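Local coordinates for protein mini spindles (Drosophila melanogaster, PDB 5VJC) that probably binds tubulin through a HEAT-repeat TOG domain and so promotes microtubule dynamics and formation of the mitotic spindle, at residues K25-T30 / E36-L41; R43-T48 / L89-K94; G174-G179 / L192-F197. All coordinates share one frame; numbering follows the deposited sequence.

Overall arrangement
The chain is an elongated array of helices joined by loops, of HEAT-repeat type and with no strands, and the three contacts follow one another along it. Interactions 1 and 2 lie together on one side of the chain's centre, about 11 Å apart between centres, and share helix 36-48. Its first part receives the 25-30 loop, and its last part faces helix 89-99, where Trp29 and Lys94 bring the two contacts into touch. Interaction 3 joins helices 169-178 and 185-202 on the opposite side, its centre about 27 Å from that of interaction 1 and 29 Å from that of interaction 2. Two adjoining contacts thus tie the N-terminal part together, and a separate third lies further along a domain that probably recognises tubulin.

Interaction 1: K25-T30 / E36-L41; sequences KVLKWT and EEFTEL
Lys28 O meets two groups: Thr30 N donates a hydrogen bond to it at 2.8 Å, closing an inverse gamma turn centred on Trp29, and the ring of Phe38 turns an edge to it, with Phe38 CE1 3.4 Å from Lys28 O and the oxygen in the ring plane. The next carbonyl but one, that of Thr30, approaches Phe38 CZ, so the far end of the phenyl group is set against the backbone of the loop.

The same ring makes an edge-to-face pair with Trp29. Its edge points at the face of the indole six-membered ring, the planes standing at 86° and the centroids 5.5 Å apart; Phe38 CD1 lies above the rim of the indole, 3.8 Å from Trp29 CE3. The indole is swung toward the helix by a chi1 of -161°, which sets CG opposite the backbone N, and Trp29 CZ3 comes within 3.4 Å of Phe38 O near the indole plane. The indole nitrogen is engaged elsewhere, by Thr97, while Glu21 takes the backbone N-H of Trp29.

Leucine and valine packing extends the contact. Leu27 CD1 lies over one face of the phenyl ring and also meets the aliphatic part of Glu37, 3.6 Å from Glu37 CG. Leu41 spreads its two methyls: Leu41 CD1 touches Val26 CB at 3.7 Å, and Leu41 CD2 reaches Leu27. The whole is a non-helical segment, bent by an inverse gamma turn, laid along one face of helix 36-48 in a HEAT-repeat domain.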
ATOM      1  N   LYS A  25     -21.265  -8.143   9.469  1.00 30.30           N
ATOM      2  CA  LYS A  25     -21.292  -9.476  10.069  1.00 30.90           C
ATOM      3  C   LYS A  25     -19.898  -9.989  10.430  1.00 38.37           C
ATOM      4  O   LYS A  25     -19.756 -10.938  11.208  1.00 35.60           O
ATOM      5  CB  LYS A  25     -21.982 -10.455   9.128  1.00 35.37           C
ATOM      6  CG  LYS A  25     -23.466 -10.129   8.924  1.00 39.52           C
ATOM      7  CD  LYS A  25     -24.112 -11.084   7.943  1.00 48.36           C
ATOM      8  CE  LYS A  25     -25.511 -10.611   7.541  1.00 48.97           C
ATOM      9  NZ  LYS A  25     -26.193 -11.621   6.682  1.00 57.66           N
ATOM     10  N   VAL A  26     -18.872  -9.363   9.862  1.00 31.00           N
ATOM     11  CA  VAL A  26     -17.495  -9.686  10.208  1.00 32.78           C
ATOM     12  C   VAL A  26     -16.731  -8.391  10.359  1.00 32.26           C
ATOM     13  O   VAL A  26     -17.137  -7.354   9.822  1.00 30.89           O
ATOM     14  CB  VAL A  26     -16.800 -10.557   9.147  1.00 32.20           C
ATOM     15  CG1 VAL A  26     -17.504 -11.911   9.006  1.00 31.93           C
ATOM     16  CG2 VAL A  26     -16.740  -9.788   7.801  1.00 28.74           C
ATOM     17  N   LEU A  27     -15.626  -8.449  11.091  1.00 31.91           N
ATOM     18  CA  LEU A  27     -14.779  -7.280  11.286  1.00 33.61           C
ATOM     19  C   LEU A  27     -14.337  -6.677   9.966  1.00 35.09           C
ATOM     20  O   LEU A  27     -13.934  -7.388   9.050  1.00 29.48           O
ATOM     21  CB  LEU A  27     -13.545  -7.643  12.117  1.00 34.06           C
ATOM     22  CG  LEU A  27     -13.870  -8.059  13.549  1.00 38.95           C
ATOM     23  CD1 LEU A  27     -12.665  -8.661  14.245  1.00 38.55           C
ATOM     24  CD2 LEU A  27     -14.382  -6.853  14.316  1.00 48.71           C
ATOM     25  N   LYS A  28     -14.411  -5.358   9.865  1.00 34.38           N
ATOM     26  CA  LYS A  28     -13.773  -4.687   8.752  1.00 32.32           C
ATOM     27  C   LYS A  28     -12.254  -4.855   8.871  1.00 32.92           C
ATOM     28  O   LYS A  28     -11.690  -4.735   9.962  1.00 26.89           O
ATOM     29  CB  LYS A  28     -14.171  -3.216   8.717  1.00 38.38           C
ATOM     30  CG  LYS A  28     -13.954  -2.567   7.373  1.00 38.55           C
ATOM     31  CD  LYS A  28     -14.206  -1.079   7.464  1.00 46.90           C
ATOM     32  CE  LYS A  28     -13.698  -0.362   6.223  1.00 50.75           C
ATOM     33  NZ  LYS A  28     -13.390   1.061   6.549  1.00 52.42           N
ATOM     34  N   TRP A  29     -11.599  -5.161   7.755  1.00 32.36           N
ATOM     35  CA  TRP A  29     -10.163  -5.407   7.769  1.00 32.76           C
ATOM     36  C   TRP A  29      -9.361  -4.120   7.876  1.00 35.40           C
ATOM     37  O   TRP A  29      -8.765  -3.656   6.896  1.00 32.88           O
ATOM     38  CB  TRP A  29      -9.731  -6.171   6.523  1.00 28.75           C
ATOM     39  CG  TRP A  29      -8.398  -6.838   6.703  1.00 29.40           C
ATOM     40  CD1 TRP A  29      -7.172  -6.379   6.280  1.00 25.61           C
ATOM     41  CD2 TRP A  29      -8.152  -8.092   7.373  1.00 27.53           C
ATOM     42  NE1 TRP A  29      -6.189  -7.281   6.633  1.00 27.04           N
ATOM     43  CE2 TRP A  29      -6.765  -8.334   7.307  1.00 24.46           C
ATOM     44  CE3 TRP A  29      -8.981  -9.032   8.011  1.00 27.34           C
ATOM     45  CZ2 TRP A  29      -6.180  -9.485   7.854  1.00 26.72           C
ATOM     46  CZ3 TRP A  29      -8.390 -10.178   8.568  1.00 30.54           C
ATOM     47  CH2 TRP A  29      -7.005 -10.387   8.489  1.00 28.65           C
ATOM     48  N   THR A  30      -9.344  -3.554   9.075  1.00 33.67           N
ATOM     49  CA  THR A  30      -8.636  -2.310   9.347  1.00 32.24           C
ATOM     50  C   THR A  30      -8.146  -2.342  10.783  1.00 40.78           C
ATOM     51  O   THR A  30      -8.889  -2.738  11.684  1.00 41.14           O
ATOM     52  CB  THR A  30      -9.533  -1.069   9.130  1.00 39.36           C
ATOM     53  OG1 THR A  30      -8.874   0.087   9.655  1.00 42.04           O
ATOM     54  CG2 THR A  30     -10.861  -1.232   9.851  1.00 39.11           C
ATOM     55  N   GLU A  36      -5.464 -11.260  17.305  1.00 36.39           N
ATOM     56  CA  GLU A  36      -5.858 -12.620  16.945  1.00 35.60           C
ATOM     57  C   GLU A  36      -7.266 -12.700  16.346  1.00 29.75           C
ATOM     58  O   GLU A  36      -7.561 -13.625  15.599  1.00 33.67           O
ATOM     59  CB  GLU A  36      -5.770 -13.561  18.170  1.00 43.36           C
ATOM     60  CG  GLU A  36      -6.016 -15.047  17.799  1.00 50.79           C
ATOM     61  CD  GLU A  36      -6.002 -16.012  18.989  1.00 67.61           C
ATOM     62  OE1 GLU A  36      -6.848 -15.859  19.891  1.00 65.86           O
ATOM     63  OE2 GLU A  36      -5.152 -16.933  19.019  1.00 73.90           O
ATOM     64  N   GLU A  37      -8.136 -11.748  16.670  1.00 28.03           N
ATOM     65  CA  GLU A  37      -9.478 -11.772  16.103  1.00 36.80           C
ATOM     66  C   GLU A  37      -9.405 -11.650  14.582  1.00 33.06           C
ATOM     67  O   GLU A  37     -10.241 -12.203  13.881  1.00 32.41           O
ATOM     68  CB  GLU A  37     -10.365 -10.664  16.680  1.00 36.39           C
ATOM     69  CG  GLU A  37      -9.891  -9.243  16.407  1.00 38.40           C
ATOM     70  CD  GLU A  37      -9.067  -8.649  17.546  1.00 48.42           C
ATOM     71  OE1 GLU A  37      -8.437  -9.420  18.314  1.00 48.54           O
ATOM     72  OE2 GLU A  37      -9.058  -7.402  17.675  1.00 53.77           O
ATOM     73  N   PHE A  38      -8.383 -10.964  14.073  1.00 28.01           N
ATOM     74  CA  PHE A  38      -8.235 -10.844  12.627  1.00 30.61           C
ATOM     75  C   PHE A  38      -7.666 -12.126  12.043  1.00 28.39           C
ATOM     76  O   PHE A  38      -8.105 -12.582  11.007  1.00 25.16           O
ATOM     77  CB  PHE A  38      -7.384  -9.621  12.274  1.00 28.21           C
ATOM     78  CG  PHE A  38      -8.096  -8.317  12.542  1.00 29.73           C
ATOM     79  CD1 PHE A  38      -9.048  -7.839  11.655  1.00 27.71           C
ATOM     80  CD2 PHE A  38      -7.851  -7.600  13.710  1.00 31.58           C
ATOM     81  CE1 PHE A  38      -9.723  -6.668  11.904  1.00 28.47           C
ATOM     82  CE2 PHE A  38      -8.524  -6.415  13.959  1.00 30.75           C
ATOM     83  CZ  PHE A  38      -9.466  -5.954  13.053  1.00 26.50           C
ATOM     84  N   THR A  39      -6.721 -12.741  12.738  1.00 27.54           N
ATOM     85  CA  THR A  39      -6.187 -14.012  12.279  1.00 30.73           C
ATOM     86  C   THR A  39      -7.282 -15.102  12.259  1.00 32.86           C
ATOM     87  O   THR A  39      -7.370 -15.887  11.316  1.00 32.84           O
ATOM     88  CB  THR A  39      -5.001 -14.426  13.164  1.00 34.16           C
ATOM     89  OG1 THR A  39      -3.949 -13.479  12.961  1.00 34.09           O
ATOM     90  CG2 THR A  39      -4.505 -15.801  12.801  1.00 35.37           C
ATOM     91  N   GLU A  40      -8.142 -15.119  13.271  1.00 32.38           N
ATOM     92  CA  GLU A  40      -9.211 -16.128  13.337  1.00 36.36           C
ATOM     93  C   GLU A  40     -10.276 -15.910  12.274  1.00 31.41           C
ATOM     94  O   GLU A  40     -10.743 -16.863  11.649  1.00 31.24           O
ATOM     95  CB  GLU A  40      -9.859 -16.148  14.728  1.00 35.06           C
ATOM     96  CG  GLU A  40      -8.923 -16.694  15.806  1.00 50.37           C
ATOM     97  CD  GLU A  40      -8.135 -17.904  15.309  1.00 58.36           C
ATOM     98  OE1 GLU A  40      -8.780 -18.900  14.897  1.00 61.31           O
ATOM     99  OE2 GLU A  40      -6.878 -17.844  15.300  1.00 56.75           O
ATOM    100  N   LEU A  41     -10.661 -14.660  12.061  1.00 29.45           N
ATOM    101  CA  LEU A  41     -11.576 -14.333  10.957  1.00 28.02           C
ATOM    102  C   LEU A  41     -11.020 -14.789   9.605  1.00 27.09           C
ATOM    103  O   LEU A  41     -11.699 -15.469   8.828  1.00 28.87           O
ATOM    104  CB  LEU A  41     -11.850 -12.826  10.928  1.00 28.72           C
ATOM    105  CG  LEU A  41     -12.524 -12.314   9.654  1.00 30.78           C
ATOM    106  CD1 LEU A  41     -13.951 -12.863   9.582  1.00 31.78           C
ATOM    107  CD2 LEU A  41     -12.521 -10.806   9.646  1.00 31.39           C
TER

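Interaction 2: R43-T48 / L89-K94; sequences RDQMMT and LDLILK
Leu91 pushes its forked end against Gln45 and Met46. Its CD2 branch packs on the aliphatic root of the glutamine, with Leu91 CD2 3.8 Å from Gln45 CB, while the other branch lies beside the methionine, Leu91 CD1 being 4.2 Å from Met46 CG. Met46 and Leu91 overlap flank to flank, each heading for the other's helix. The methionine chain is stretched beyond CG (chi2 -179°), which carries its methyl past the leucine side chain to the backbone of the facing helix, where Met46 CE rests 3.7 Å from Leu91 O.

One turn further on, the interface becomes polar. The lysine chain of Lys94, also fully extended, runs roughly perpendicular to the glutamine chain and ends with its ammonium group near the amide oxygen. Lys94 NZ donates a weak hydrogen bond to Gln45 OE1 at 3.4 Å. A water supplements this long bond: it accepts from Gln45 NE2 at 2.9 Å and, weakly, from Lys94 NZ at 3.1 Å. Both ends of the amide therefore have a partner, an arrangement that helps fix its rotation, and these polar groups belong to residues buried in the fold.

The two short helical segments run roughly antiparallel, at 149°, and their axes approach to 10.6 Å, a separation bridged by the long side chains. Helix 13-22 borders the same region: its Arg17 touches both Gln45 and Leu91 and forms a salt bridge with Asp90, and its Glu21 touches Lys94. Met46 also packs on Met59 of helix 53-59, while Ile92 reaches Tyr114 of helix 105-124.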
ATOM      1  N   ARG A  43      -8.735 -17.014   8.907  1.00 25.95           N
ATOM      2  CA  ARG A  43      -8.643 -18.461   8.815  1.00 31.02           C
ATOM      3  C   ARG A  43     -10.045 -19.076   8.600  1.00 26.93           C
ATOM      4  O   ARG A  43     -10.218 -19.963   7.773  1.00 28.54           O
ATOM      5  CB  ARG A  43      -7.973 -19.047  10.062  1.00 30.71           C
ATOM      6  CG  ARG A  43      -7.729 -20.553   9.929  1.00 34.74           C
ATOM      7  CD  ARG A  43      -7.006 -21.188  11.146  1.00 38.79           C
ATOM      8  NE  ARG A  43      -6.691 -22.579  10.815  1.00 48.37           N
ATOM      9  CZ  ARG A  43      -5.539 -23.192  11.094  1.00 53.77           C
ATOM     10  NH1 ARG A  43      -4.572 -22.546  11.746  1.00 43.36           N
ATOM     11  NH2 ARG A  43      -5.362 -24.461  10.725  1.00 47.14           N
ATOM     12  N   ASP A  44     -11.036 -18.574   9.332  1.00 30.00           N
ATOM     13  CA  ASP A  44     -12.440 -18.967   9.120  1.00 28.84           C
ATOM     14  C   ASP A  44     -12.877 -18.799   7.665  1.00 33.36           C
ATOM     15  O   ASP A  44     -13.428 -19.722   7.052  1.00 31.23           O
ATOM     16  CB  ASP A  44     -13.356 -18.145  10.029  1.00 33.22           C
ATOM     17  CG  ASP A  44     -13.405 -18.689  11.457  1.00 42.72           C
ATOM     18  OD1 ASP A  44     -12.673 -19.659  11.739  1.00 44.51           O
ATOM     19  OD2 ASP A  44     -14.162 -18.144  12.300  1.00 50.39           O
ATOM     20  N   GLN A  45     -12.612 -17.619   7.101  1.00 31.55           N
ATOM     21  CA  GLN A  45     -13.005 -17.325   5.726  1.00 30.46           C
ATOM     22  C   GLN A  45     -12.280 -18.198   4.721  1.00 31.29           C
ATOM     23  O   GLN A  45     -12.856 -18.579   3.708  1.00 29.27           O
ATOM     24  CB  GLN A  45     -12.755 -15.856   5.388  1.00 25.74           C
ATOM     25  CG  GLN A  45     -13.711 -14.898   6.090  1.00 28.12           C
ATOM     26  CD  GLN A  45     -13.439 -13.464   5.703  1.00 31.92           C
ATOM     27  OE1 GLN A  45     -12.276 -13.066   5.532  1.00 30.67           O
ATOM     28  NE2 GLN A  45     -14.499 -12.679   5.537  1.00 28.08           N
ATOM     29  N   MET A  46     -11.014 -18.510   4.986  1.00 27.68           N
ATOM     30  CA  MET A  46     -10.281 -19.376   4.059  1.00 29.27           C
ATOM     31  C   MET A  46     -10.833 -20.797   4.130  1.00 30.83           C
ATOM     32  O   MET A  46     -10.921 -21.491   3.111  1.00 32.14           O
ATOM     33  CB  MET A  46      -8.789 -19.388   4.366  1.00 26.37           C
ATOM     34  CG  MET A  46      -8.037 -18.145   3.881  1.00 26.40           C
ATOM     35  SD  MET A  46      -6.313 -18.350   4.308  1.00 30.92           S
ATOM     36  CE  MET A  46      -5.636 -16.803   3.646  1.00 24.07           C
ATOM     37  N   MET A  47     -11.170 -21.224   5.345  1.00 29.11           N
ATOM     38  CA  MET A  47     -11.820 -22.523   5.558  1.00 37.48           C
ATOM     39  C   MET A  47     -13.065 -22.619   4.688  1.00 32.42           C
ATOM     40  O   MET A  47     -13.167 -23.477   3.817  1.00 33.88           O
ATOM     41  CB  MET A  47     -12.195 -22.717   7.033  1.00 31.93           C
ATOM     42  CG  MET A  47     -11.040 -23.017   7.954  1.00 41.58           C
ATOM     43  SD  MET A  47     -10.324 -24.647   7.672  1.00 47.08           S
ATOM     44  CE  MET A  47      -9.018 -24.668   8.911  1.00 53.72           C
ATOM     45  N   THR A  48     -13.989 -21.698   4.926  1.00 31.75           N
ATOM     46  CA  THR A  48     -15.241 -21.592   4.170  1.00 32.81           C
ATOM     47  C   THR A  48     -15.036 -21.537   2.657  1.00 35.51           C
ATOM     48  O   THR A  48     -15.847 -22.071   1.890  1.00 33.52           O
ATOM     49  CB  THR A  48     -16.020 -20.355   4.633  1.00 29.93           C
ATOM     50  OG1 THR A  48     -16.312 -20.485   6.033  1.00 38.15           O
ATOM     51  CG2 THR A  48     -17.311 -20.163   3.844  1.00 35.90           C
ATOM     52  N   LEU A  89      -8.565 -13.495  -4.278  1.00 23.74           N
ATOM     53  CA  LEU A  89      -7.628 -12.376  -4.151  1.00 24.44           C
ATOM     54  C   LEU A  89      -7.696 -11.672  -2.801  1.00 23.56           C
ATOM     55  O   LEU A  89      -6.663 -11.347  -2.203  1.00 22.05           O
ATOM     56  CB  LEU A  89      -7.879 -11.341  -5.262  1.00 21.31           C
ATOM     57  CG  LEU A  89      -6.980 -10.092  -5.237  1.00 19.77           C
ATOM     58  CD1 LEU A  89      -5.477 -10.449  -5.400  1.00 19.25           C
ATOM     59  CD2 LEU A  89      -7.442  -9.057  -6.306  1.00 15.13           C
ATOM     60  N   ASP A  90      -8.920 -11.410  -2.348  1.00 23.26           N
ATOM     61  CA  ASP A  90      -9.139 -10.672  -1.108  1.00 25.04           C
ATOM     62  C   ASP A  90      -8.520 -11.405   0.095  1.00 24.47           C
ATOM     63  O   ASP A  90      -7.907 -10.770   0.973  1.00 22.81           O
ATOM     64  CB  ASP A  90     -10.651 -10.409  -0.900  1.00 26.05           C
ATOM     65  CG  ASP A  90     -11.481 -11.705  -0.784  1.00 27.90           C
ATOM     66  OD1 ASP A  90     -11.338 -12.599  -1.649  1.00 27.10           O
ATOM     67  OD2 ASP A  90     -12.279 -11.822   0.182  1.00 25.28           O
ATOM     68  N   LEU A  91      -8.636 -12.735   0.118  1.00 20.42           N
ATOM     69  CA  LEU A  91      -8.046 -13.545   1.187  1.00 19.15           C
ATOM     70  C   LEU A  91      -6.517 -13.496   1.131  1.00 21.33           C
ATOM     71  O   LEU A  91      -5.848 -13.415   2.161  1.00 21.73           O
ATOM     72  CB  LEU A  91      -8.504 -15.012   1.082  1.00 22.21           C
ATOM     73  CG  LEU A  91     -10.030 -15.198   1.100  1.00 25.91           C
ATOM     74  CD1 LEU A  91     -10.424 -16.663   0.800  1.00 24.24           C
ATOM     75  CD2 LEU A  91     -10.520 -14.772   2.467  1.00 27.25           C
ATOM     76  N   ILE A  92      -5.976 -13.580  -0.074  1.00 21.47           N
ATOM     77  CA  ILE A  92      -4.518 -13.589  -0.235  1.00 24.33           C
ATOM     78  C   ILE A  92      -3.919 -12.222   0.119  1.00 23.00           C
ATOM     79  O   ILE A  92      -2.867 -12.162   0.770  1.00 23.02           O
ATOM     80  CB  ILE A  92      -4.102 -13.978  -1.662  1.00 22.71           C
ATOM     81  CG1 ILE A  92      -4.531 -15.421  -1.973  1.00 24.17           C
ATOM     82  CG2 ILE A  92      -2.600 -13.850  -1.839  1.00 27.42           C
ATOM     83  CD1 ILE A  92      -4.089 -16.421  -0.931  1.00 29.55           C
ATOM     84  N   LEU A  93      -4.587 -11.140  -0.295  1.00 21.70           N
ATOM     85  CA  LEU A  93      -4.139  -9.798   0.069  1.00 21.35           C
ATOM     86  C   LEU A  93      -4.163  -9.644   1.589  1.00 22.28           C
ATOM     87  O   LEU A  93      -3.196  -9.137   2.172  1.00 20.99           O
ATOM     88  CB  LEU A  93      -4.988  -8.702  -0.607  1.00 18.48           C
ATOM     89  CG  LEU A  93      -4.864  -8.605  -2.140  1.00 20.25           C
ATOM     90  CD1 LEU A  93      -5.802  -7.557  -2.717  1.00 20.68           C
ATOM     91  CD2 LEU A  93      -3.384  -8.322  -2.588  1.00 17.80           C
ATOM     92  N   LYS A  94      -5.249 -10.096   2.228  1.00 23.23           N
ATOM     93  CA  LYS A  94      -5.351 -10.044   3.693  1.00 25.43           C
ATOM     94  C   LYS A  94      -4.231 -10.810   4.371  1.00 24.34           C
ATOM     95  O   LYS A  94      -3.670 -10.340   5.369  1.00 23.03           O
ATOM     96  CB  LYS A  94      -6.691 -10.596   4.185  1.00 23.26           C
ATOM     97  CG  LYS A  94      -7.869  -9.653   3.987  1.00 29.19           C
ATOM     98  CD  LYS A  94      -9.200 -10.307   4.403  1.00 28.22           C
ATOM     99  CE  LYS A  94     -10.335  -9.292   4.292  1.00 34.55           C
ATOM    100  NZ  LYS A  94     -11.649  -9.862   4.723  1.00 40.67           N
TER
HETATM  101  O   HOH W   1     -14.663 -10.062   4.299  1.00 34.41           O

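Interaction 3: G174-G179 / L192-F197; sequences GYVMEG and LDELTF
Val176 and Leu195 form the middle of an apolar contact, their side chains lying alongside each other and pointing in opposing senses from facing helices. With CG1 anti to the backbone N (chi1 176°), the valine directs that methyl at the leucine fork, and Val176 CG1 sits 3.6 Å from Leu195 CD2 and just as near the branch carbon. Met177 adds a second approach to the same leucine. Its CB leaves the backbone away from the partner helix, but a bend at chi2 (-60°) turns the chain so that the sulfur comes up to both methyls, Met177 SD lying 3.7 Å from Leu195 CD1. The methionine chain stands roughly perpendicular to the leucine, and Leu195 is thus touched by two successive residues.

Glu194 takes part through its aliphatic CB, which touches Val176 CG1 at 4.1 Å. Beyond it the chain bends at chi2, and the carboxylate leads away from the apolar surface to a salt bridge with Arg161. That arginine also makes a cation-pi contact with Phe197, so it serves two residues of one helix.

No hydrogen bond crosses between the segments, whose helical axes approach to 9.4 Å and run nearly antiparallel at 154°; the contact between them is made by side chains meeting through carbon and sulfur atoms. This helical pair lies between other members of the array: Leu142 of helix 131-142 touches Val176, while helix 209-217 meets Met177 through Ala211 and Glu214 and Leu195 through Ile215.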
ATOM      1  N   GLY A 174      -4.673   9.583  -1.242  1.00 24.06           N
ATOM      2  CA  GLY A 174      -5.169   9.705   0.118  1.00 26.33           C
ATOM      3  C   GLY A 174      -4.440   8.820   1.125  1.00 25.62           C
ATOM      4  O   GLY A 174      -4.061   9.291   2.192  1.00 25.51           O
ATOM      5  N   TYR A 175      -4.247   7.542   0.805  1.00 22.47           N
ATOM      6  CA  TYR A 175      -3.505   6.643   1.713  1.00 23.38           C
ATOM      7  C   TYR A 175      -2.042   7.048   1.904  1.00 25.73           C
ATOM      8  O   TYR A 175      -1.492   6.946   3.003  1.00 28.26           O
ATOM      9  CB  TYR A 175      -3.571   5.210   1.204  1.00 22.03           C
ATOM     10  CG  TYR A 175      -4.931   4.573   1.402  1.00 26.21           C
ATOM     11  CD1 TYR A 175      -5.499   4.490   2.671  1.00 30.53           C
ATOM     12  CD2 TYR A 175      -5.634   4.046   0.336  1.00 26.11           C
ATOM     13  CE1 TYR A 175      -6.753   3.904   2.870  1.00 30.91           C
ATOM     14  CE2 TYR A 175      -6.881   3.454   0.520  1.00 27.58           C
ATOM     15  CZ  TYR A 175      -7.433   3.389   1.796  1.00 31.62           C
ATOM     16  OH  TYR A 175      -8.659   2.800   1.998  1.00 30.26           O
ATOM     17  N   VAL A 176      -1.405   7.513   0.836  1.00 22.52           N
ATOM     18  CA  VAL A 176      -0.046   8.009   0.951  1.00 23.39           C
ATOM     19  C   VAL A 176       0.017   9.234   1.846  1.00 21.33           C
ATOM     20  O   VAL A 176       0.929   9.336   2.690  1.00 21.65           O
ATOM     21  CB  VAL A 176       0.562   8.358  -0.422  1.00 22.61           C
ATOM     22  CG1 VAL A 176       1.973   8.972  -0.213  1.00 19.23           C
ATOM     23  CG2 VAL A 176       0.649   7.094  -1.257  1.00 21.00           C
ATOM     24  N   MET A 177      -0.943  10.149   1.661  1.00 20.50           N
ATOM     25  CA  MET A 177      -1.075  11.337   2.516  1.00 25.99           C
ATOM     26  C   MET A 177      -1.089  10.987   4.031  1.00 27.93           C
ATOM     27  O   MET A 177      -0.553  11.734   4.855  1.00 25.03           O
ATOM     28  CB  MET A 177      -2.353  12.121   2.166  1.00 25.39           C
ATOM     29  CG  MET A 177      -2.253  13.006   0.907  1.00 30.19           C
ATOM     30  SD  MET A 177      -0.957  14.291   1.010  1.00 30.33           S
ATOM     31  CE  MET A 177      -1.603  15.323   2.324  1.00 32.46           C
ATOM     32  N   GLU A 178      -1.697   9.858   4.388  1.00 25.20           N
ATOM     33  CA  GLU A 178      -1.790   9.458   5.806  1.00 31.13           C
ATOM     34  C   GLU A 178      -0.423   9.193   6.376  1.00 31.99           C
ATOM     35  O   GLU A 178      -0.201   9.364   7.575  1.00 26.67           O
ATOM     36  CB  GLU A 178      -2.658   8.211   5.982  1.00 32.02           C
ATOM     37  CG  GLU A 178      -4.128   8.453   5.763  1.00 35.24           C
ATOM     38  CD  GLU A 178      -4.661   9.579   6.642  1.00 48.17           C
ATOM     39  OE1 GLU A 178      -4.448   9.531   7.877  1.00 46.48           O
ATOM     40  OE2 GLU A 178      -5.273  10.527   6.092  1.00 48.51           O
ATOM     41  N   GLY A 179       0.504   8.810   5.496  1.00 30.19           N
ATOM     42  CA  GLY A 179       1.868   8.514   5.878  1.00 25.32           C
ATOM     43  C   GLY A 179       2.617   9.718   6.411  1.00 31.01           C
ATOM     44  O   GLY A 179       3.618   9.556   7.092  1.00 30.87           O
ATOM     45  N   LEU A 192       6.442  11.344   1.218  1.00 25.10           N
ATOM     46  CA  LEU A 192       6.592  12.615   0.494  1.00 22.11           C
ATOM     47  C   LEU A 192       7.123  12.432  -0.943  1.00 25.40           C
ATOM     48  O   LEU A 192       6.557  12.995  -1.881  1.00 25.42           O
ATOM     49  CB  LEU A 192       7.503  13.566   1.269  1.00 24.68           C
ATOM     50  CG  LEU A 192       6.844  14.215   2.489  1.00 27.14           C
ATOM     51  CD1 LEU A 192       7.908  14.744   3.487  1.00 27.51           C
ATOM     52  CD2 LEU A 192       5.863  15.311   2.060  1.00 27.68           C
ATOM     53  N   ASP A 193       8.183  11.638  -1.112  1.00 21.97           N
ATOM     54  CA  ASP A 193       8.700  11.296  -2.444  1.00 24.05           C
ATOM     55  C   ASP A 193       7.623  10.619  -3.324  1.00 23.97           C
ATOM     56  O   ASP A 193       7.554  10.850  -4.532  1.00 24.68           O
ATOM     57  CB  ASP A 193       9.932  10.370  -2.340  1.00 24.40           C
ATOM     58  CG  ASP A 193      11.180  11.084  -1.798  1.00 29.52           C
ATOM     59  OD1 ASP A 193      11.168  12.324  -1.670  1.00 30.48           O
ATOM     60  OD2 ASP A 193      12.177  10.391  -1.499  1.00 29.58           O
ATOM     61  N   GLU A 194       6.788   9.779  -2.726  1.00 21.61           N
ATOM     62  CA  GLU A 194       5.728   9.140  -3.493  1.00 21.37           C
ATOM     63  C   GLU A 194       4.679  10.165  -3.917  1.00 24.10           C
ATOM     64  O   GLU A 194       4.186  10.130  -5.048  1.00 23.47           O
ATOM     65  CB  GLU A 194       5.093   7.994  -2.687  1.00 26.88           C
ATOM     66  CG  GLU A 194       4.305   7.009  -3.569  1.00 27.66           C
ATOM     67  CD  GLU A 194       5.185   6.283  -4.593  1.00 27.00           C
ATOM     68  OE1 GLU A 194       6.436   6.313  -4.478  1.00 27.09           O
ATOM     69  OE2 GLU A 194       4.625   5.641  -5.498  1.00 24.63           O
ATOM     70  N   LEU A 195       4.351  11.103  -3.030  1.00 23.94           N
ATOM     71  CA  LEU A 195       3.420  12.158  -3.400  1.00 23.09           C
ATOM     72  C   LEU A 195       3.953  12.931  -4.611  1.00 28.48           C
ATOM     73  O   LEU A 195       3.198  13.264  -5.527  1.00 26.62           O
ATOM     74  CB  LEU A 195       3.159  13.101  -2.222  1.00 27.76           C
ATOM     75  CG  LEU A 195       2.402  12.456  -1.038  1.00 26.64           C
ATOM     76  CD1 LEU A 195       2.497  13.289   0.245  1.00 26.59           C
ATOM     77  CD2 LEU A 195       0.921  12.163  -1.396  1.00 24.70           C
ATOM     78  N   THR A 196       5.256  13.180  -4.619  1.00 27.25           N
ATOM     79  CA  THR A 196       5.899  13.891  -5.725  1.00 26.62           C
ATOM     80  C   THR A 196       5.742  13.089  -7.020  1.00 28.56           C
ATOM     81  O   THR A 196       5.397  13.648  -8.069  1.00 28.32           O
ATOM     82  CB  THR A 196       7.397  14.144  -5.442  1.00 26.11           C
ATOM     83  OG1 THR A 196       7.546  14.823  -4.190  1.00 28.62           O
ATOM     84  CG2 THR A 196       8.053  14.979  -6.567  1.00 29.73           C
ATOM     85  N   PHE A 197       5.982  11.779  -6.944  1.00 24.39           N
ATOM     86  CA  PHE A 197       5.811  10.928  -8.118  1.00 31.41           C
ATOM     87  C   PHE A 197       4.367  10.985  -8.627  1.00 28.78           C
ATOM     88  O   PHE A 197       4.115  11.144  -9.828  1.00 28.76           O
ATOM     89  CB  PHE A 197       6.217   9.479  -7.811  1.00 23.45           C
ATOM     90  CG  PHE A 197       5.743   8.490  -8.848  1.00 29.82           C
ATOM     91  CD1 PHE A 197       6.479   8.275 -10.008  1.00 35.63           C
ATOM     92  CD2 PHE A 197       4.558   7.796  -8.672  1.00 28.53           C
ATOM     93  CE1 PHE A 197       6.031   7.373 -10.964  1.00 35.37           C
ATOM     94  CE2 PHE A 197       4.112   6.894  -9.624  1.00 31.98           C
ATOM     95  CZ  PHE A 197       4.858   6.680 -10.766  1.00 33.54           C
TER